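Local coordinates for putative potassium transport protein (Staphylococcus aureus 08BA02176, PDB 4XTT), which binds the second messenger c-di-AMP through the RCK C domain of KtrA and probably regulates potassium uptake in response to it, at residues E14-L20 / L69-D75; A22-M26 / F81-I85. All blocks are in the same frame, centred on the assembly; numbering follows the deposited sequence.

Interaction 1 of 2, residues E14-L20 / L69-D75; sequences EHSIVEL and LIMIGHD
Two antiparallel strands show how backbone pairing and side-chain packing share one joint. Strands 15-20 and 69-72, both extended, run with axes 4.7 Å apart and N-to-C directions at 162°. V18-M71 and L20-L69 are hydrogen-bonded pairs: V18 N to M71 O and M71 N to V18 O both measure 2.9 Å, L20 N to L69 O 3.0 Å and L69 N to L20 O 2.9 Å. H15-H74, I17-I72 and E19-I70 are non-hydrogen-bonded pairs. M71, with the largest area covered by the other segment, takes an mtm rotamer, CE lying 4.0 Å from L20 CB and 4.3 Å from V18 CG1. L20 (chi1 t, chi2 p) shares this face, against helix 75-83. On the other face I17 CG1 meets I72 CG1 at 3.7 Å, and the second subunit packs there.

At the far end the chain turns at G73, nearly fully extended (phi/psi 170/-175), and in the hydrogen-bonded pair S16-G73 the S16 N to G73 O bond is weak at 3.4 Å. E14 O accepts D75 N at 2.7 Å, while E14 OE2 receives a weak bond from H74 NE2 at 3.3 Å. S16 OG gives D75 OD1 a very short 2.5 Å bond, and H74 caps N76 as N-cap of the following helix. This joins an outermost strand to an inner one in the chain's four-stranded antiparallel TrkA-C (RCK C) sheet, order 1-4-2-3.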
loop_
_atom_site.group_PDB
_atom_site.type_symbol
_atom_site.label_atom_id
_atom_site.label_comp_id
_atom_site.label_asym_id
_atom_site.label_seq_id
_atom_site.Cartn_x
_atom_site.Cartn_y
_atom_site.Cartn_z
ATOM N N GLU A 14 -10.810 0.847 13.652
ATOM C CA GLU A 14 -9.726 1.813 13.835
ATOM C C GLU A 14 -8.851 1.968 12.581
ATOM O O GLU A 14 -7.982 2.842 12.513
ATOM C CB GLU A 14 -8.885 1.426 15.046
ATOM C CG GLU A 14 -9.625 1.678 16.353
ATOM C CD GLU A 14 -8.777 1.440 17.582
ATOM O OE1 GLU A 14 -9.133 0.537 18.369
ATOM O OE2 GLU A 14 -7.753 2.142 17.754
ATOM N N HIS A 15 -9.088 1.109 11.596
ATOM C CA HIS A 15 -8.374 1.149 10.325
ATOM C C HIS A 15 -9.378 1.306 9.196
ATOM O O HIS A 15 -10.524 0.858 9.299
ATOM C CB HIS A 15 -7.555 -0.121 10.097
ATOM C CG HIS A 15 -6.610 -0.457 11.209
ATOM N ND1 HIS A 15 -6.156 -1.736 11.432
ATOM C CD2 HIS A 15 -6.017 0.323 12.144
ATOM C CE1 HIS A 15 -5.328 -1.734 12.465
ATOM N NE2 HIS A 15 -5.230 -0.498 12.913
ATOM N N SER A 16 -8.946 1.958 8.123
ATOM C CA SER A 16 -9.855 2.360 7.053
ATOM C C SER A 16 -9.108 2.801 5.792
ATOM O O SER A 16 -7.952 3.218 5.869
ATOM C CB SER A 16 -10.792 3.470 7.541
ATOM O OG SER A 16 -10.065 4.569 8.051
ATOM N N ILE A 17 -9.741 2.623 4.632
ATOM C CA ILE A 17 -9.209 3.170 3.385
ATOM C C ILE A 17 -9.888 4.486 3.057
ATOM O O ILE A 17 -11.111 4.600 3.066
ATOM C CB ILE A 17 -9.383 2.225 2.182
ATOM C CG1 ILE A 17 -8.406 1.066 2.273
ATOM C CG2 ILE A 17 -9.031 2.931 0.891
ATOM C CD1 ILE A 17 -8.387 0.195 1.024
ATOM N N VAL A 18 -9.068 5.494 2.810
ATOM C CA VAL A 18 -9.542 6.847 2.622
ATOM C C VAL A 18 -8.942 7.399 1.345
ATOM O O VAL A 18 -7.786 7.128 1.017
ATOM C CB VAL A 18 -9.171 7.750 3.822
ATOM C CG1 VAL A 18 -9.509 9.202 3.531
ATOM C CG2 VAL A 18 -9.882 7.268 5.088
ATOM N N GLU A 19 -9.749 8.128 0.592
ATOM C CA GLU A 19 -9.257 8.881 -0.546
ATOM C C GLU A 19 -8.976 10.334 -0.189
ATOM O O GLU A 19 -9.713 10.951 0.577
ATOM C CB GLU A 19 -10.245 8.789 -1.700
ATOM C CG GLU A 19 -10.055 7.544 -2.536
ATOM C CD GLU A 19 -11.109 7.411 -3.603
ATOM O OE1 GLU A 19 -11.712 8.444 -3.969
ATOM O OE2 GLU A 19 -11.297 6.283 -4.106
ATOM N N LEU A 20 -7.911 10.883 -0.757
ATOM C CA LEU A 20 -7.553 12.270 -0.491
ATOM C C LEU A 20 -7.105 12.953 -1.778
ATOM O O LEU A 20 -6.126 12.548 -2.403
ATOM C CB LEU A 20 -6.445 12.352 0.557
ATOM C CG LEU A 20 -6.022 13.779 0.891
ATOM C CD1 LEU A 20 -7.178 14.508 1.552
ATOM C CD2 LEU A 20 -4.790 13.805 1.774
ATOM N N LEU A 69 -5.132 10.288 -3.901
ATOM C CA LEU A 69 -4.321 9.286 -3.223
ATOM C C LEU A 69 -5.239 8.308 -2.508
ATOM O O LEU A 69 -6.110 8.711 -1.737
ATOM C CB LEU A 69 -3.341 9.919 -2.224
ATOM C CG LEU A 69 -2.470 11.079 -2.713
ATOM C CD1 LEU A 69 -1.417 11.422 -1.683
ATOM C CD2 LEU A 69 -1.816 10.764 -4.048
ATOM N N ILE A 70 -5.051 7.021 -2.770
ATOM C CA ILE A 70 -5.826 6.009 -2.076
ATOM C C ILE A 70 -4.977 5.459 -0.928
ATOM O O ILE A 70 -3.985 4.751 -1.141
ATOM C CB ILE A 70 -6.265 4.887 -3.030
ATOM C CG1 ILE A 70 -6.916 5.490 -4.274
ATOM C CG2 ILE A 70 -7.215 3.942 -2.332
ATOM C CD1 ILE A 70 -7.409 4.467 -5.271
ATOM N N MET A 71 -5.376 5.781 0.297
ATOM C CA MET A 71 -4.522 5.516 1.443
ATOM C C MET A 71 -5.130 4.486 2.370
ATOM O O MET A 71 -6.351 4.406 2.525
ATOM C CB MET A 71 -4.264 6.799 2.220
ATOM C CG MET A 71 -3.781 7.950 1.382
ATOM S SD MET A 71 -3.630 9.438 2.380
ATOM C CE MET A 71 -5.257 9.468 3.125
ATOM N N ILE A 72 -4.263 3.724 3.017
ATOM C CA ILE A 72 -4.698 2.739 3.984
ATOM C C ILE A 72 -3.782 2.808 5.203
ATOM O O ILE A 72 -2.560 2.893 5.069
ATOM C CB ILE A 72 -4.725 1.337 3.337
ATOM C CG1 ILE A 72 -5.353 0.308 4.265
ATOM C CG2 ILE A 72 -3.332 0.898 2.905
ATOM C CD1 ILE A 72 -5.570 -1.015 3.573
ATOM N N GLY A 73 -4.382 2.805 6.389
ATOM C CA GLY A 73 -3.638 2.933 7.631
ATOM C C GLY A 73 -4.544 3.138 8.835
ATOM O O GLY A 73 -5.773 3.078 8.729
ATOM N N HIS A 74 -3.931 3.362 9.992
ATOM C CA HIS A 74 -4.669 3.607 11.224
ATOM C C HIS A 74 -5.371 4.959 11.152
ATOM O O HIS A 74 -4.827 5.907 10.586
ATOM C CB HIS A 74 -3.716 3.548 12.422
ATOM C CG HIS A 74 -4.404 3.459 13.746
ATOM N ND1 HIS A 74 -4.925 4.564 14.391
ATOM C CD2 HIS A 74 -4.647 2.405 14.558
ATOM C CE1 HIS A 74 -5.462 4.190 15.536
ATOM N NE2 HIS A 74 -5.309 2.883 15.663
ATOM N N ASP A 75 -6.558 5.054 11.750
ATOM C CA ASP A 75 -7.364 6.275 11.652
ATOM C C ASP A 75 -6.668 7.501 12.226
ATOM O O ASP A 75 -6.799 8.600 11.693
ATOM C CB ASP A 75 -8.696 6.106 12.382
ATOM C CG ASP A 75 -9.673 5.248 11.624
ATOM O OD1 ASP A 75 -9.422 4.966 10.434
ATOM O OD2 ASP A 75 -10.699 4.864 12.225
#

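Interaction 2 of 2, residues A22-M26 / F81-I85; sequences ATEKM and FEKNI
I85, the last residue of the chain, lays its side chain across the turn T23-M26, overlapping M26 and T23. With chi1 m, its CG2 lies 3.6 Å from M26 CE and 3.6 Å from T23 CG2, so one methyl group serves two partners. The CA-to-CB bonds of T23, K25, M26 and I85 all point toward the opposite segment. M26 reaches across with chi1 at 145°, between wells, followed by chi2 t and chi3 p.

T23 is extended (phi/psi -95/166), then E24 to M26 take helical angles without regular helical bonds; a weak bond from M26 N to T23 O, 2.7 Å, closes the turn. Opposite, helix 75-83 ends after K83. N84 N still reaches F81 O weakly at 3.3 Å and I85 N reaches E82 O at 3.3 Å, while N84 is the first residue to leave helical angles. The nearest CA pair is K25 and I85, 7.3 Å apart, a gap crossed by the K25 side chain, which reaches the backbone of N84 and I85. K25 extends with chi1 to chi3 all t and chi4 m: its CE passes I85 CA at 3.8 Å, and its NZ gives N84 O a weak hydrogen bond of 3.3 Å. The buried surface is modest, 211 Å², as expected of a peripheral packing contact.

The turn, in the loop between strand 15-21 and helix 36-40, thus meets the C-terminal end of helix 75-83, where F81 stands edge-to-face on Y40 of helix 36-40 and also packs on L20 of strand 15-21.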
loop_
_atom_site.group_PDB
_atom_site.type_symbol
_atom_site.label_atom_id
_atom_site.label_comp_id
_atom_site.label_asym_id
_atom_site.label_seq_id
_atom_site.Cartn_x
_atom_site.Cartn_y
_atom_site.Cartn_z
ATOM N N ALA A 22 -5.515 15.734 -4.189
ATOM C CA ALA A 22 -4.323 16.558 -4.066
ATOM C C ALA A 22 -4.632 18.044 -4.225
ATOM O O ALA A 22 -5.249 18.465 -5.207
ATOM C CB ALA A 22 -3.286 16.130 -5.086
ATOM N N THR A 23 -4.181 18.830 -3.251
ATOM C CA THR A 23 -4.349 20.279 -3.273
ATOM C C THR A 23 -3.100 20.928 -3.859
ATOM O O THR A 23 -2.058 20.278 -3.963
ATOM C CB THR A 23 -4.601 20.837 -1.863
ATOM O OG1 THR A 23 -4.694 22.266 -1.915
ATOM C CG2 THR A 23 -3.461 20.448 -0.940
ATOM N N GLU A 24 -3.199 22.207 -4.215
ATOM C CA GLU A 24 -2.058 22.942 -4.752
ATOM C C GLU A 24 -0.897 22.909 -3.767
ATOM O O GLU A 24 0.269 22.821 -4.162
ATOM C CB GLU A 24 -2.442 24.388 -5.069
ATOM C CG GLU A 24 -3.466 24.522 -6.181
ATOM C CD GLU A 24 -2.920 24.095 -7.534
ATOM O OE1 GLU A 24 -1.682 24.097 -7.713
ATOM O OE2 GLU A 24 -3.734 23.745 -8.414
ATOM N N LYS A 25 -1.231 22.993 -2.483
ATOM C CA LYS A 25 -0.254 22.833 -1.420
ATOM C C LYS A 25 0.513 21.528 -1.586
ATOM O O LYS A 25 1.732 21.482 -1.414
ATOM C CB LYS A 25 -0.953 22.859 -0.060
ATOM C CG LYS A 25 -0.062 22.499 1.108
ATOM C CD LYS A 25 -0.876 22.324 2.380
ATOM C CE LYS A 25 0.019 21.945 3.545
ATOM N NZ LYS A 25 0.888 20.784 3.202
ATOM N N MET A 26 -0.208 20.478 -1.964
ATOM C CA MET A 26 0.361 19.139 -2.039
ATOM C C MET A 26 0.788 18.811 -3.470
ATOM O O MET A 26 1.664 17.973 -3.692
ATOM C CB MET A 26 -0.652 18.129 -1.482
ATOM C CG MET A 26 -0.704 16.768 -2.136
ATOM S SD MET A 26 -1.716 15.641 -1.145
ATOM C CE MET A 26 -3.040 16.731 -0.649
ATOM N N PHE A 81 -2.232 13.069 9.031
ATOM C CA PHE A 81 -1.718 13.478 7.732
ATOM C C PHE A 81 -2.662 14.459 7.051
ATOM O O PHE A 81 -2.222 15.437 6.448
ATOM C CB PHE A 81 -1.500 12.261 6.839
ATOM C CG PHE A 81 -1.083 12.601 5.437
ATOM C CD1 PHE A 81 0.143 13.201 5.186
ATOM C CD2 PHE A 81 -1.908 12.303 4.365
ATOM C CE1 PHE A 81 0.535 13.512 3.892
ATOM C CE2 PHE A 81 -1.524 12.604 3.070
ATOM C CZ PHE A 81 -0.292 13.209 2.834
ATOM N N GLU A 82 -3.963 14.206 7.180
ATOM C CA GLU A 82 -4.976 15.050 6.561
ATOM C C GLU A 82 -5.006 16.451 7.149
ATOM O O GLU A 82 -5.247 17.421 6.436
ATOM C CB GLU A 82 -6.360 14.419 6.704
ATOM C CG GLU A 82 -6.570 13.189 5.862
ATOM C CD GLU A 82 -7.939 12.582 6.069
ATOM O OE1 GLU A 82 -8.776 13.231 6.731
ATOM O OE2 GLU A 82 -8.179 11.457 5.578
ATOM N N LYS A 83 -4.715 16.560 8.438
ATOM C CA LYS A 83 -4.816 17.837 9.122
ATOM C C LYS A 83 -3.599 18.700 8.846
ATOM O O LYS A 83 -3.661 19.923 8.955
ATOM C CB LYS A 83 -5.012 17.615 10.624
ATOM C CG LYS A 83 -6.473 17.730 11.051
ATOM C CD LYS A 83 -7.333 16.680 10.349
ATOM C CE LYS A 83 -8.775 16.708 10.830
ATOM N NZ LYS A 83 -9.564 15.607 10.204
ATOM N N ASN A 84 -2.500 18.065 8.455
ATOM C CA ASN A 84 -1.293 18.803 8.104
ATOM C C ASN A 84 -1.339 19.285 6.659
ATOM O O ASN A 84 -0.337 19.737 6.114
ATOM C CB ASN A 84 -0.052 17.945 8.332
ATOM C CG ASN A 84 0.334 17.862 9.799
ATOM O OD1 ASN A 84 1.272 18.519 10.246
ATOM N ND2 ASN A 84 -0.396 17.053 10.556
ATOM N N ILE A 85 -2.505 19.156 6.033
ATOM C CA ILE A 85 -2.709 19.612 4.660
ATOM C C ILE A 85 -4.039 20.361 4.505
ATOM O O ILE A 85 -4.305 21.348 5.200
ATOM C CB ILE A 85 -2.669 18.438 3.669
ATOM C CG1 ILE A 85 -1.325 17.710 3.767
ATOM C CG2 ILE A 85 -2.905 18.936 2.254
ATOM C CD1 ILE A 85 -1.225 16.500 2.900
#

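Taken together, the two contacts illustrate how the two ends of one helix are held differently, its start by a sheet strand and its C-terminal end by a loop. Interaction 1 is the more buried, a strand pairing set by backbone hydrogen bonds that reaches the start of helix 75-83; interaction 2 is a surface contact of methyl groups and one weak lysine bond at that helix's other end. The centres of interaction 1 and interaction 2 are 14 Å apart, and their segments alternate along the chain. They touch through packing: L20 CD2 lies 3.7 Å from F81 CE2, and M71 SD lies 3.9 Å from F81 CE2. The second subunit reaches interaction 1, whereas interaction 2 stays within its own chain.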